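Local coordinates for uncharacterized protein YP_928783.1 (Shewanella amazonensis SB2B, PDB 3KE2) that is of uncharacterised function but, as a winged helix-turn-helix family member forming a two-chain assembly, may bind nucleic acid, at residues Leu23-His27 with Trp90-Val95; Met29-Asn35 with Ala75-Ile80; Leu20-Tyr24 with Val98-Val104. All coordinates share one frame; numbering follows the deposited sequence.

In the fold
All three interactions use helix 14-31. Interactions 1 and 3 pack it against the same partner, helix 88-102, at neighbouring places. Tyr24 takes part in both, and both are partly buried. Their chemistry is mainly apolar, although interaction 1 also brings a histidine beside an aspartate. Interaction 2 lies on the other side of the chain's centre from interaction 3 and is a surface contact. It joins the end of helix 14-31 and the loop after it to strand 77-82, through a backbone bond, a water and a flat arginine-tyrosine stack. Interactions 1 and 2 touch where Ala26 O packs on Ile80 CG1. Along the chain, interaction 2 is nested inside the loops closed by the other two.

Interaction 1 of 3, residues Leu23-His27 with Trp90-Val95; sequences LYLAH and WMDTHV
His27 and Met91, here selenomethionine, meet where two helices of a winged helix-turn-helix domain cross. The segments 23-27 and 90-95 have a signed crossing angle of -101°, and their axes come within 10.2 Å. Methylene packs on methylene, with His27 CB 3.6 Å from Met91 CG. The two side chains cross at about a right angle. His27 CG stands anti to the backbone N (chi1 172°), which carries the imidazole across to Asp92 and Val95. Asp92 OD1 sits at the ring edge, near its plane, 3.3 Å from His27 CE1. The carboxylate is turned 65° from the ring. Val95 CG2 approaches the ring obliquely, 3.6 Å from His27 NE2. With an alanine here the ring would be gone, Val95 CG2 would probably lose its packing partner, and the Asp92 carboxylate would lose its neighbour. At the other end of the contact, Leu23 CD2 rests 4.2 Å from Trp90 CZ3. The second subunit adds to this end, with its Pro85 on Leu23 and its Gly84 on Trp90. Tyr24 presents the edge of its ring to segment 90-95, and Tyr24 CE1 lies 4.0 Å from Val95 CG1.

Interaction 2 of 3, residues Met29-Asn35 with Ala75-Ile80; sequences MDDARHN and AGYYRI
Tyr78 N donates to His34 O at 2.8 Å, tying the chain after helix 14-31 to strand 77-82. The backbones are closest at Asn35 and Tyr77, whose CA atoms are 4.8 Å apart. The 29-35 chain bows away around Ala32 and is near again at Asp30, whose CA is 6.5 Å from that of Ile80. A water sits between the two chains. It accepts from His34 N at 2.8 Å and lies close to Ala32 O and Tyr78 O. Strand 77-82 pairs antiparallel with strand 63-67, a hairpin that fits the wing of a winged helix-turn-helix fold. On the outer side Arg33 lies over one face of Tyr77. Its chain runs extended from CG to NE along the ring, and CD lies over the ring centre in a CH-pi contact, 3.6 Å from the Tyr77 centroid. The guanidinium continues flat along the ring, planes 13° apart, and Tyr77 OH lies over the guanidinium centre, 3.5 Å from Arg33 CZ. Met29, here selenomethionine, packs on the inner side, side by side with Tyr78, in an oblique Met-aromatic contact. Met29 SE is 4.0 Å from Tyr78 CB. Phe66 meets the Tyr78 ring edge-to-face. Asn35, the N-cap of helix 36-43, also makes a weak bond from ND2 to Gly76 O at 3.4 Å.

Interaction 3 of 3, residues Leu20-Tyr24 with Val98-Val104; sequences LRKLY and VKSLLGV
Leu20 O accepts the backbone bond from Tyr24 N at 2.8 Å, and the same carbonyl oxygen is brushed by Leu102 CD1 of the partner helix. Its polar need is met within its own helix, and the contact around it is built from carbon. Segments 20-24 and 98-102 cross at a signed angle of -128°, with axes 10.3 Å apart at closest approach. Leu102 reaches in with both methyls. Its CD1 lies 3.6 Å from Tyr24 CB, and its CD2 lies 3.7 Å from Arg21 CB. With CG anti to its carbonyl carbon (chi1 -74°), the branched end of Leu102 spans the turn between these two residues. Val98 CG1 packs beside it, 4.1 Å from Leu20 CB. Further along, Leu20 and Leu101 meet through their CD1 methyls.

The Tyr24 ring is also packed from the last turn of the helix and the chain beyond it. The extended chain of Lys99 passes its hydroxyl end, with Lys99 CG 3.5 Å from Tyr24 OH. Val104 points back against the tyrosine, its CG2 4.0 Å from Tyr24 CE2. Gly103, with a positive phi of 71° that favours glycine, forms a Schellman motif after the helix, and Val104 follows with its CB toward segment 20-24. Within this winged helix-turn-helix domain the contact is mostly aliphatic carbon on carbon, with no directional polar bond between the two segments. This suggests that it depends on the fit of the Leu102 and Val98 methyls against Leu20, Arg21 CB and Tyr24.

Interaction 1 of 3, residues Leu23-His27 with Trp90-Val95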
loop_
_atom_site.group_PDB
_atom_site.type_symbol
_atom_site.label_atom_id
_atom_site.label_comp_id
_atom_site.label_asym_id
_atom_site.label_seq_id
_atom_site.Cartn_x
_atom_site.Cartn_y
_atom_site.Cartn_z
ATOM N N LEU A 23 -6.599 -0.093 -3.485
ATOM C CA LEU A 23 -7.123 -1.192 -2.647
ATOM C C LEU A 23 -8.593 -1.449 -2.863
ATOM O O LEU A 23 -9.052 -2.599 -2.779
ATOM C CB LEU A 23 -6.876 -0.952 -1.156
ATOM C CG LEU A 23 -5.589 -1.466 -0.526
ATOM C CD1 LEU A 23 -4.402 -1.285 -1.392
ATOM C CD2 LEU A 23 -5.418 -0.743 0.816
ATOM N N TYR A 24 -9.328 -0.373 -3.135
ATOM C CA TYR A 24 -10.772 -0.459 -3.349
ATOM C C TYR A 24 -11.055 -1.178 -4.656
ATOM O O TYR A 24 -11.934 -2.069 -4.717
ATOM C CB TYR A 24 -11.423 0.926 -3.343
ATOM C CG TYR A 24 -12.923 0.860 -3.427
ATOM C CD1 TYR A 24 -13.681 0.431 -2.346
ATOM C CD2 TYR A 24 -13.587 1.233 -4.568
ATOM C CE1 TYR A 24 -15.084 0.360 -2.420
ATOM C CE2 TYR A 24 -14.973 1.165 -4.651
ATOM C CZ TYR A 24 -15.716 0.726 -3.575
ATOM O OH TYR A 24 -17.099 0.678 -3.677
ATOM N N LEU A 25 -10.331 -0.796 -5.706
ATOM C CA LEU A 25 -10.520 -1.462 -6.995
ATOM C C LEU A 25 -10.204 -2.953 -6.844
ATOM O O LEU A 25 -10.987 -3.824 -7.241
ATOM C CB LEU A 25 -9.658 -0.838 -8.072
ATOM C CG LEU A 25 -10.108 0.504 -8.564
ATOM C CD1 LEU A 25 -9.187 0.954 -9.673
ATOM C CD2 LEU A 25 -11.512 0.351 -9.056
ATOM N N ALA A 26 -9.075 -3.231 -6.211
ATOM C CA ALA A 26 -8.657 -4.591 -6.019
ATOM C C ALA A 26 -9.733 -5.371 -5.281
ATOM O O ALA A 26 -9.962 -6.533 -5.580
ATOM C CB ALA A 26 -7.340 -4.628 -5.254
ATOM N N HIS A 27 -10.378 -4.747 -4.305
ATOM C CA HIS A 27 -11.456 -5.417 -3.550
ATOM C C HIS A 27 -12.630 -5.706 -4.487
ATOM O O HIS A 27 -13.136 -6.810 -4.508
ATOM C CB HIS A 27 -11.857 -4.558 -2.335
ATOM C CG HIS A 27 -13.066 -5.033 -1.587
ATOM N ND1 HIS A 27 -12.992 -5.923 -0.531
ATOM C CD2 HIS A 27 -14.373 -4.680 -1.692
ATOM C CE1 HIS A 27 -14.206 -6.121 -0.040
ATOM N NE2 HIS A 27 -15.062 -5.376 -0.724
ATOM N N TRP A 90 -8.269 -6.579 5.214
ATOM C CA TRP A 90 -8.338 -5.229 5.761
ATOM C C TRP A 90 -9.398 -4.415 5.050
ATOM O O TRP A 90 -10.213 -3.771 5.681
ATOM C CB TRP A 90 -6.981 -4.535 5.639
ATOM C CG TRP A 90 -6.931 -3.204 6.297
ATOM C CD1 TRP A 90 -6.575 -2.949 7.575
ATOM C CD2 TRP A 90 -7.240 -1.940 5.702
ATOM N NE1 TRP A 90 -6.635 -1.590 7.823
ATOM C CE2 TRP A 90 -7.050 -0.957 6.684
ATOM C CE3 TRP A 90 -7.649 -1.549 4.435
ATOM C CZ2 TRP A 90 -7.269 0.398 6.440
ATOM C CZ3 TRP A 90 -7.865 -0.203 4.189
ATOM C CH2 TRP A 90 -7.672 0.757 5.194
HETATM N N MSE A 91 -9.388 -4.436 3.728
HETATM C CA MSE A 91 -10.394 -3.681 2.977
HETATM C C MSE A 91 -11.817 -4.162 3.358
HETATM O O MSE A 91 -12.744 -3.347 3.451
HETATM C CB MSE A 91 -10.154 -3.759 1.460
HETATM C CG MSE A 91 -11.124 -2.892 0.724
HETATM SE SE MSE A 91 -10.878 -1.017 1.123
HETATM C CE MSE A 91 -12.642 -0.479 1.202
ATOM N N ASP A 92 -11.977 -5.474 3.615
ATOM C CA ASP A 92 -13.287 -6.049 4.012
ATOM C C ASP A 92 -13.903 -5.279 5.172
ATOM O O ASP A 92 -15.102 -5.000 5.212
ATOM C CB ASP A 92 -13.170 -7.518 4.429
ATOM C CG ASP A 92 -12.745 -8.437 3.292
ATOM O OD1 ASP A 92 -12.664 -8.010 2.120
ATOM O OD2 ASP A 92 -12.507 -9.627 3.575
ATOM N N THR A 93 -13.059 -4.928 6.110
ATOM C CA THR A 93 -13.471 -4.223 7.297
ATOM C C THR A 93 -13.730 -2.748 7.085
ATOM O O THR A 93 -14.598 -2.188 7.747
ATOM C CB THR A 93 -12.342 -4.359 8.360
ATOM O OG1 THR A 93 -12.044 -5.758 8.548
ATOM C CG2 THR A 93 -12.704 -3.655 9.713
ATOM N N HIS A 94 -13.013 -2.125 6.146
ATOM C CA HIS A 94 -13.096 -0.665 5.949
ATOM C C HIS A 94 -13.811 -0.171 4.673
ATOM O O HIS A 94 -13.769 1.033 4.356
ATOM C CB HIS A 94 -11.644 -0.096 6.020
ATOM C CG HIS A 94 -10.962 -0.296 7.362
ATOM N ND1 HIS A 94 -10.454 -1.514 7.777
ATOM C CD2 HIS A 94 -10.686 0.577 8.365
ATOM C CE1 HIS A 94 -9.931 -1.390 8.987
ATOM N NE2 HIS A 94 -10.054 -0.130 9.364
ATOM N N VAL A 95 -14.525 -1.062 3.982
ATOM C CA VAL A 95 -15.178 -0.692 2.710
ATOM C C VAL A 95 -16.040 0.572 2.754
ATOM O O VAL A 95 -15.854 1.476 1.951
ATOM C CB VAL A 95 -16.076 -1.829 2.139
ATOM C CG1 VAL A 95 -16.621 -1.432 0.757
ATOM C CG2 VAL A 95 -15.322 -3.131 2.049
#

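Interaction 2 of 3, residues Met29-Asn35 with Ala75-Ile80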
loop_
_atom_site.group_PDB
_atom_site.type_symbol
_atom_site.label_atom_id
_atom_site.label_comp_id
_atom_site.label_asym_id
_atom_site.label_seq_id
_atom_site.Cartn_x
_atom_site.Cartn_y
_atom_site.Cartn_z
HETATM N N MSE A 29 -12.648 -6.043 -7.775
HETATM C CA MSE A 29 -12.205 -7.055 -8.731
HETATM C C MSE A 29 -12.132 -8.437 -8.146
HETATM O O MSE A 29 -12.312 -9.426 -8.843
HETATM C CB MSE A 29 -10.819 -6.691 -9.236
HETATM C CG MSE A 29 -10.795 -5.437 -10.021
HETATM SE SE MSE A 29 -9.002 -4.939 -10.427
HETATM C CE MSE A 29 -9.388 -3.314 -11.230
ATOM N N ASP A 30 -11.896 -8.511 -6.855
ATOM C CA ASP A 30 -11.752 -9.784 -6.203
ATOM C C ASP A 30 -13.098 -10.412 -5.856
ATOM O O ASP A 30 -13.190 -11.629 -5.766
ATOM C CB ASP A 30 -10.922 -9.594 -4.920
ATOM C CG ASP A 30 -10.154 -10.852 -4.502
ATOM O OD1 ASP A 30 -9.524 -11.501 -5.371
ATOM O OD2 ASP A 30 -10.119 -11.140 -3.283
ATOM N N ASP A 31 -14.145 -9.613 -5.657
ATOM C CA ASP A 31 -15.466 -10.172 -5.265
ATOM C C ASP A 31 -16.437 -10.418 -6.441
ATOM O O ASP A 31 -17.451 -11.079 -6.259
ATOM C CB ASP A 31 -16.140 -9.287 -4.185
ATOM C CG ASP A 31 -15.245 -9.090 -2.882
ATOM O OD1 ASP A 31 -14.006 -9.406 -2.858
ATOM O OD2 ASP A 31 -15.802 -8.585 -1.868
ATOM N N ALA A 32 -16.110 -9.894 -7.621
ATOM C CA ALA A 32 -16.913 -10.042 -8.839
ATOM C C ALA A 32 -16.043 -9.888 -10.113
ATOM O O ALA A 32 -14.969 -9.294 -10.075
ATOM C CB ALA A 32 -18.048 -9.030 -8.857
ATOM N N ARG A 33 -16.518 -10.422 -11.234
ATOM C CA ARG A 33 -15.814 -10.304 -12.493
ATOM C C ARG A 33 -16.092 -8.953 -13.105
ATOM O O ARG A 33 -17.219 -8.670 -13.508
ATOM C CB ARG A 33 -16.229 -11.389 -13.469
ATOM C CG ARG A 33 -15.883 -12.734 -12.943
ATOM C CD ARG A 33 -15.953 -13.825 -13.974
ATOM N NE ARG A 33 -15.495 -15.062 -13.354
ATOM C CZ ARG A 33 -15.364 -16.230 -13.978
ATOM N NH1 ARG A 33 -15.645 -16.359 -15.279
ATOM N NH2 ARG A 33 -14.935 -17.283 -13.292
ATOM N N HIS A 34 -15.045 -8.139 -13.179
ATOM C CA HIS A 34 -15.126 -6.818 -13.722
ATOM C C HIS A 34 -14.127 -6.557 -14.792
ATOM O O HIS A 34 -13.062 -7.186 -14.824
ATOM C CB HIS A 34 -14.780 -5.766 -12.668
ATOM C CG HIS A 34 -15.889 -5.440 -11.742
ATOM N ND1 HIS A 34 -16.923 -4.613 -12.099
ATOM C CD2 HIS A 34 -16.101 -5.774 -10.449
ATOM C CE1 HIS A 34 -17.749 -4.484 -11.079
ATOM N NE2 HIS A 34 -17.272 -5.178 -10.063
ATOM N N ASN A 35 -14.480 -5.585 -15.640
ATOM C CA ASN A 35 -13.577 -5.036 -16.637
ATOM C C ASN A 35 -13.685 -3.495 -16.551
ATOM O O ASN A 35 -14.354 -2.970 -15.678
ATOM C CB ASN A 35 -13.804 -5.618 -18.037
ATOM C CG ASN A 35 -15.177 -5.387 -18.570
ATOM O OD1 ASN A 35 -15.895 -4.494 -18.155
ATOM N ND2 ASN A 35 -15.540 -6.196 -19.541
ATOM N N ALA A 75 -15.776 -10.841 -23.447
ATOM C CA ALA A 75 -15.027 -9.715 -22.941
ATOM C C ALA A 75 -14.272 -10.289 -21.746
ATOM O O ALA A 75 -14.776 -11.175 -21.047
ATOM C CB ALA A 75 -15.946 -8.552 -22.562
ATOM N N GLY A 76 -13.067 -9.846 -21.505
ATOM C CA GLY A 76 -12.344 -10.421 -20.396
ATOM C C GLY A 76 -12.716 -9.792 -19.075
ATOM O O GLY A 76 -13.576 -8.922 -19.007
ATOM N N TYR A 77 -12.046 -10.229 -18.024
ATOM C CA TYR A 77 -12.267 -9.679 -16.711
ATOM C C TYR A 77 -10.949 -9.679 -15.957
ATOM O O TYR A 77 -10.067 -10.457 -16.246
ATOM C CB TYR A 77 -13.333 -10.469 -15.967
ATOM C CG TYR A 77 -12.968 -11.899 -15.663
ATOM C CD1 TYR A 77 -13.244 -12.929 -16.567
ATOM C CD2 TYR A 77 -12.358 -12.228 -14.462
ATOM C CE1 TYR A 77 -12.892 -14.257 -16.277
ATOM C CE2 TYR A 77 -12.013 -13.537 -14.160
ATOM C CZ TYR A 77 -12.286 -14.547 -15.065
ATOM O OH TYR A 77 -11.943 -15.834 -14.724
ATOM N N TYR A 78 -10.800 -8.766 -15.023
ATOM C CA TYR A 78 -9.590 -8.698 -14.247
ATOM C C TYR A 78 -9.615 -9.696 -13.098
ATOM O O TYR A 78 -10.656 -9.999 -12.540
ATOM C CB TYR A 78 -9.409 -7.292 -13.680
ATOM C CG TYR A 78 -9.108 -6.201 -14.695
ATOM C CD1 TYR A 78 -7.806 -5.968 -15.127
ATOM C CD2 TYR A 78 -10.117 -5.360 -15.189
ATOM C CE1 TYR A 78 -7.519 -4.945 -16.031
ATOM C CE2 TYR A 78 -9.830 -4.325 -16.120
ATOM C CZ TYR A 78 -8.527 -4.131 -16.523
ATOM O OH TYR A 78 -8.208 -3.131 -17.433
ATOM N N ARG A 79 -8.446 -10.210 -12.766
ATOM C CA ARG A 79 -8.274 -11.117 -11.653
ATOM C C ARG A 79 -6.992 -10.778 -10.910
ATOM O O ARG A 79 -5.982 -10.445 -11.536
ATOM C CB ARG A 79 -8.200 -12.563 -12.107
ATOM C CG ARG A 79 -7.903 -13.527 -10.969
ATOM C CD ARG A 79 -8.248 -14.939 -11.350
ATOM N NE ARG A 79 -7.488 -15.334 -12.520
ATOM C CZ ARG A 79 -7.843 -16.294 -13.385
ATOM N NH1 ARG A 79 -8.991 -16.970 -13.281
ATOM N NH2 ARG A 79 -7.047 -16.539 -14.403
ATOM N N ILE A 80 -7.028 -10.892 -9.586
ATOM C CA ILE A 80 -5.873 -10.632 -8.766
ATOM C C ILE A 80 -5.064 -11.912 -8.712
ATOM O O ILE A 80 -5.548 -12.926 -8.186
ATOM C CB ILE A 80 -6.294 -10.210 -7.346
ATOM C CG1 ILE A 80 -7.208 -8.973 -7.412
ATOM C CG2 ILE A 80 -5.092 -9.949 -6.484
ATOM C CD1 ILE A 80 -6.635 -7.830 -8.125
HETATM O O HOH W 1 -12.654 -8.483 -11.759
#

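Interaction 3 of 3, residues Leu20-Tyr24 with Val98-Val104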
loop_
_atom_site.group_PDB
_atom_site.type_symbol
_atom_site.label_atom_id
_atom_site.label_comp_id
_atom_site.label_asym_id
_atom_site.label_seq_id
_atom_site.Cartn_x
_atom_site.Cartn_y
_atom_site.Cartn_z
ATOM N N LEU A 20 -5.708 4.123 -1.370
ATOM C CA LEU A 20 -6.966 3.488 -1.044
ATOM C C LEU A 20 -7.777 3.175 -2.321
ATOM O O LEU A 20 -8.577 2.230 -2.341
ATOM C CB LEU A 20 -7.773 4.362 -0.079
ATOM C CG LEU A 20 -7.195 4.579 1.331
ATOM C CD1 LEU A 20 -7.996 5.639 2.033
ATOM C CD2 LEU A 20 -7.155 3.293 2.164
ATOM N N ARG A 21 -7.573 3.967 -3.379
ATOM C CA ARG A 21 -8.243 3.754 -4.652
ATOM C C ARG A 21 -7.813 2.416 -5.198
ATOM O O ARG A 21 -8.620 1.628 -5.686
ATOM C CB ARG A 21 -7.883 4.872 -5.654
ATOM C CG ARG A 21 -8.549 4.752 -7.061
ATOM C CD ARG A 21 -8.177 5.920 -8.030
ATOM N NE ARG A 21 -8.423 7.250 -7.457
ATOM C CZ ARG A 21 -7.465 8.096 -7.091
ATOM N NH1 ARG A 21 -6.204 7.779 -7.310
ATOM N NH2 ARG A 21 -7.766 9.276 -6.567
ATOM N N LYS A 22 -6.509 2.149 -5.111
ATOM C CA LYS A 22 -5.995 0.892 -5.639
ATOM C C LYS A 22 -6.544 -0.245 -4.806
ATOM O O LYS A 22 -6.945 -1.256 -5.363
ATOM C CB LYS A 22 -4.454 0.849 -5.693
ATOM C CG LYS A 22 -3.787 2.074 -6.383
ATOM C CD LYS A 22 -2.236 1.965 -6.432
ATOM C CE LYS A 22 -1.511 3.358 -6.405
ATOM N NZ LYS A 22 -1.911 4.316 -7.461
ATOM N N LEU A 23 -6.599 -0.093 -3.485
ATOM C CA LEU A 23 -7.123 -1.192 -2.647
ATOM C C LEU A 23 -8.593 -1.449 -2.863
ATOM O O LEU A 23 -9.052 -2.599 -2.779
ATOM C CB LEU A 23 -6.876 -0.952 -1.156
ATOM C CG LEU A 23 -5.589 -1.466 -0.526
ATOM C CD1 LEU A 23 -4.402 -1.285 -1.392
ATOM C CD2 LEU A 23 -5.418 -0.743 0.816
ATOM N N TYR A 24 -9.328 -0.373 -3.135
ATOM C CA TYR A 24 -10.772 -0.459 -3.349
ATOM C C TYR A 24 -11.055 -1.178 -4.656
ATOM O O TYR A 24 -11.934 -2.069 -4.717
ATOM C CB TYR A 24 -11.423 0.926 -3.343
ATOM C CG TYR A 24 -12.923 0.860 -3.427
ATOM C CD1 TYR A 24 -13.681 0.431 -2.346
ATOM C CD2 TYR A 24 -13.587 1.233 -4.568
ATOM C CE1 TYR A 24 -15.084 0.360 -2.420
ATOM C CE2 TYR A 24 -14.973 1.165 -4.651
ATOM C CZ TYR A 24 -15.716 0.726 -3.575
ATOM O OH TYR A 24 -17.099 0.678 -3.677
ATOM N N VAL A 98 -13.901 3.757 3.245
ATOM C CA VAL A 98 -13.091 4.028 2.060
ATOM C C VAL A 98 -13.910 4.511 0.866
ATOM O O VAL A 98 -13.499 5.426 0.146
ATOM C CB VAL A 98 -12.328 2.765 1.657
ATOM C CG1 VAL A 98 -11.598 2.979 0.342
ATOM C CG2 VAL A 98 -11.376 2.354 2.781
ATOM N N LYS A 99 -15.063 3.879 0.657
ATOM C CA LYS A 99 -15.954 4.221 -0.446
ATOM C C LYS A 99 -16.390 5.693 -0.324
ATOM O O LYS A 99 -16.436 6.431 -1.320
ATOM C CB LYS A 99 -17.153 3.274 -0.471
ATOM C CG LYS A 99 -18.050 3.426 -1.698
ATOM C CD LYS A 99 -19.338 2.593 -1.555
ATOM C CE LYS A 99 -20.388 2.977 -2.600
ATOM N NZ LYS A 99 -21.698 2.343 -2.320
ATOM N N SER A 100 -16.696 6.122 0.897
ATOM C CA SER A 100 -17.051 7.510 1.134
ATOM C C SER A 100 -15.883 8.450 0.773
ATOM O O SER A 100 -16.017 9.313 -0.094
ATOM C CB SER A 100 -17.440 7.718 2.588
ATOM O OG SER A 100 -17.709 9.089 2.820
ATOM N N LEU A 101 -14.740 8.259 1.426
ATOM C CA LEU A 101 -13.564 9.105 1.179
ATOM C C LEU A 101 -13.235 9.253 -0.308
ATOM O O LEU A 101 -12.851 10.323 -0.745
ATOM C CB LEU A 101 -12.341 8.532 1.890
ATOM C CG LEU A 101 -12.360 8.416 3.413
ATOM C CD1 LEU A 101 -11.189 7.544 3.857
ATOM C CD2 LEU A 101 -12.345 9.806 4.086
ATOM N N LEU A 102 -13.371 8.166 -1.075
ATOM C CA LEU A 102 -13.060 8.186 -2.521
ATOM C C LEU A 102 -14.135 8.855 -3.369
ATOM O O LEU A 102 -13.894 9.153 -4.543
ATOM C CB LEU A 102 -12.815 6.760 -3.050
ATOM C CG LEU A 102 -11.499 6.040 -2.697
ATOM C CD1 LEU A 102 -11.602 4.533 -2.951
ATOM C CD2 LEU A 102 -10.309 6.647 -3.462
ATOM N N GLY A 103 -15.312 9.073 -2.776
ATOM C CA GLY A 103 -16.448 9.685 -3.470
ATOM C C GLY A 103 -17.088 8.766 -4.511
ATOM O O GLY A 103 -17.613 9.232 -5.534
ATOM N N VAL A 104 -17.064 7.456 -4.255
ATOM C CA VAL A 104 -17.623 6.504 -5.211
ATOM C C VAL A 104 -19.157 6.549 -5.210
ATOM O O VAL A 104 -19.827 6.346 -4.179
ATOM C CB VAL A 104 -17.102 5.072 -4.980
ATOM C CG1 VAL A 104 -17.806 4.088 -5.900
ATOM C CG2 VAL A 104 -15.610 5.026 -5.222
#